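Local coordinates for hypothetical protein AGR_pAT_315 (Agrobacterium tumefaciens str. C58, PDB 1VQY) that is of unknown function but belongs to the NIPSNAP family, whose members adopt the dimeric alpha-beta barrel type of fold, at residues 89-92 with 93-96. Numbering follows the deposited sequence.
Sequences QAFI and PRLS
F91 and L95 meet one turn apart on the inner side of helix 86-96. CE2 of the F91 ring lies 3.9 Å from CD2 of L95. Both residues are buried against helix 27-46, where L95 touches Y30 and V34. CD1 of I92 comes more loosely to the same L95 methyl, at 4.3 Å. P93 sits in the helix's later half and has no backbone N-H to give. Its ring CD stands 3.1 Å from O of Q89, and the helix is kinked here. This is the last helix before strand 99-109 in the ferredoxin-like alpha-beta fold of the Dim_A_B_barrel clan. O of I92 accepts two hydrogen bonds from S96. The backbone N comes almost straight on, at 2.8 Å. OG reaches the same oxygen at 2.7 Å from above the carbonyl plane; with chi1 at -62° it lies beside its own backbone N. The side with A90 and R94 is exposed. There the R94 chain bends at chi3 (-91°) and turns NE back to a hydrogen bond with O of A90, 3.3 Å away in the guanidinium plane. F91 CD1 lies over one guanidinium face, the planes being 81° apart. NH2 of R94 forms a salt bridge with E37.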
loop_
_atom_site.group_PDB
_atom_site.type_symbol
_atom_site.label_atom_id
_atom_site.label_comp_id
_atom_site.label_asym_id
_atom_site.label_seq_id
_atom_site.Cartn_x
_atom_site.Cartn_y
_atom_site.Cartn_z
ATOM N N GLN B 89 -8.015 -14.774 -28.126
ATOM C CA GLN B 89 -8.564 -15.732 -27.170
ATOM C C GLN B 89 -7.593 -16.869 -26.905
ATOM O O GLN B 89 -7.490 -17.357 -25.767
ATOM C CB GLN B 89 -9.906 -16.265 -27.659
ATOM C CG GLN B 89 -11.031 -15.243 -27.462
ATOM C CD GLN B 89 -12.349 -15.694 -28.062
ATOM O OE1 GLN B 89 -12.431 -16.760 -28.689
ATOM N NE2 GLN B 89 -13.396 -14.882 -27.875
ATOM N N ALA B 90 -6.873 -17.268 -27.954
ATOM C CA ALA B 90 -5.820 -18.270 -27.840
ATOM C C ALA B 90 -4.530 -17.704 -27.204
ATOM O O ALA B 90 -3.744 -18.450 -26.619
ATOM C CB ALA B 90 -5.525 -18.873 -29.227
ATOM N N PHE B 91 -4.325 -16.391 -27.307
ATOM C CA PHE B 91 -3.086 -15.744 -26.834
ATOM C C PHE B 91 -3.108 -15.295 -25.365
ATOM O O PHE B 91 -2.102 -15.435 -24.634
ATOM C CB PHE B 91 -2.726 -14.526 -27.709
ATOM C CG PHE B 91 -1.605 -13.707 -27.148
ATOM C CD1 PHE B 91 -0.292 -14.073 -27.366
ATOM C CD2 PHE B 91 -1.866 -12.590 -26.343
ATOM C CE1 PHE B 91 0.753 -13.328 -26.811
ATOM C CE2 PHE B 91 -0.826 -11.836 -25.793
ATOM C CZ PHE B 91 0.485 -12.208 -26.026
ATOM N N ILE B 92 -4.231 -14.724 -24.950
ATOM C CA ILE B 92 -4.322 -14.068 -23.641
ATOM C C ILE B 92 -4.207 -14.993 -22.393
ATOM O O ILE B 92 -3.664 -14.571 -21.365
ATOM C CB ILE B 92 -5.575 -13.131 -23.579
ATOM C CG1 ILE B 92 -5.577 -12.277 -22.300
ATOM C CG2 ILE B 92 -6.850 -13.913 -23.680
ATOM C CD1 ILE B 92 -4.326 -11.395 -22.126
ATOM N N PRO B 93 -4.674 -16.253 -22.484
ATOM C CA PRO B 93 -4.480 -17.126 -21.337
ATOM C C PRO B 93 -3.004 -17.441 -21.078
ATOM O O PRO B 93 -2.630 -17.678 -19.936
ATOM C CB PRO B 93 -5.223 -18.418 -21.725
ATOM C CG PRO B 93 -6.069 -18.069 -22.899
ATOM C CD PRO B 93 -5.349 -16.964 -23.586
ATOM N N ARG B 94 -2.182 -17.457 -22.116
ATOM C CA ARG B 94 -0.767 -17.757 -21.936
ATOM C C ARG B 94 -0.030 -16.578 -21.348
ATOM O O ARG B 94 1.002 -16.746 -20.701
ATOM C CB ARG B 94 -0.108 -18.114 -23.268
ATOM C CG ARG B 94 -0.599 -19.393 -23.890
ATOM C CD ARG B 94 0.159 -19.646 -25.171
ATOM N NE ARG B 94 -0.520 -19.051 -26.313
ATOM C CZ ARG B 94 0.088 -18.532 -27.385
ATOM N NH1 ARG B 94 1.423 -18.495 -27.479
ATOM N NH2 ARG B 94 -0.656 -18.043 -28.383
ATOM N N LEU B 95 -0.533 -15.380 -21.616
ATOM C CA LEU B 95 0.054 -14.183 -21.055
ATOM C C LEU B 95 -0.420 -13.960 -19.609
ATOM O O LEU B 95 0.374 -13.675 -18.723
ATOM C CB LEU B 95 -0.319 -12.979 -21.900
ATOM C CG LEU B 95 0.500 -11.740 -21.561
ATOM C CD1 LEU B 95 1.950 -11.904 -22.033
ATOM C CD2 LEU B 95 -0.148 -10.509 -22.165
ATOM N N SER B 96 -1.723 -14.096 -19.394
ATOM C CA SER B 96 -2.356 -13.814 -18.095
ATOM C C SER B 96 -1.833 -14.652 -16.947
ATOM O O SER B 96 -1.832 -14.202 -15.811
ATOM C CB SER B 96 -3.864 -14.050 -18.191
ATOM O OG SER B 96 -4.431 -13.181 -19.142
#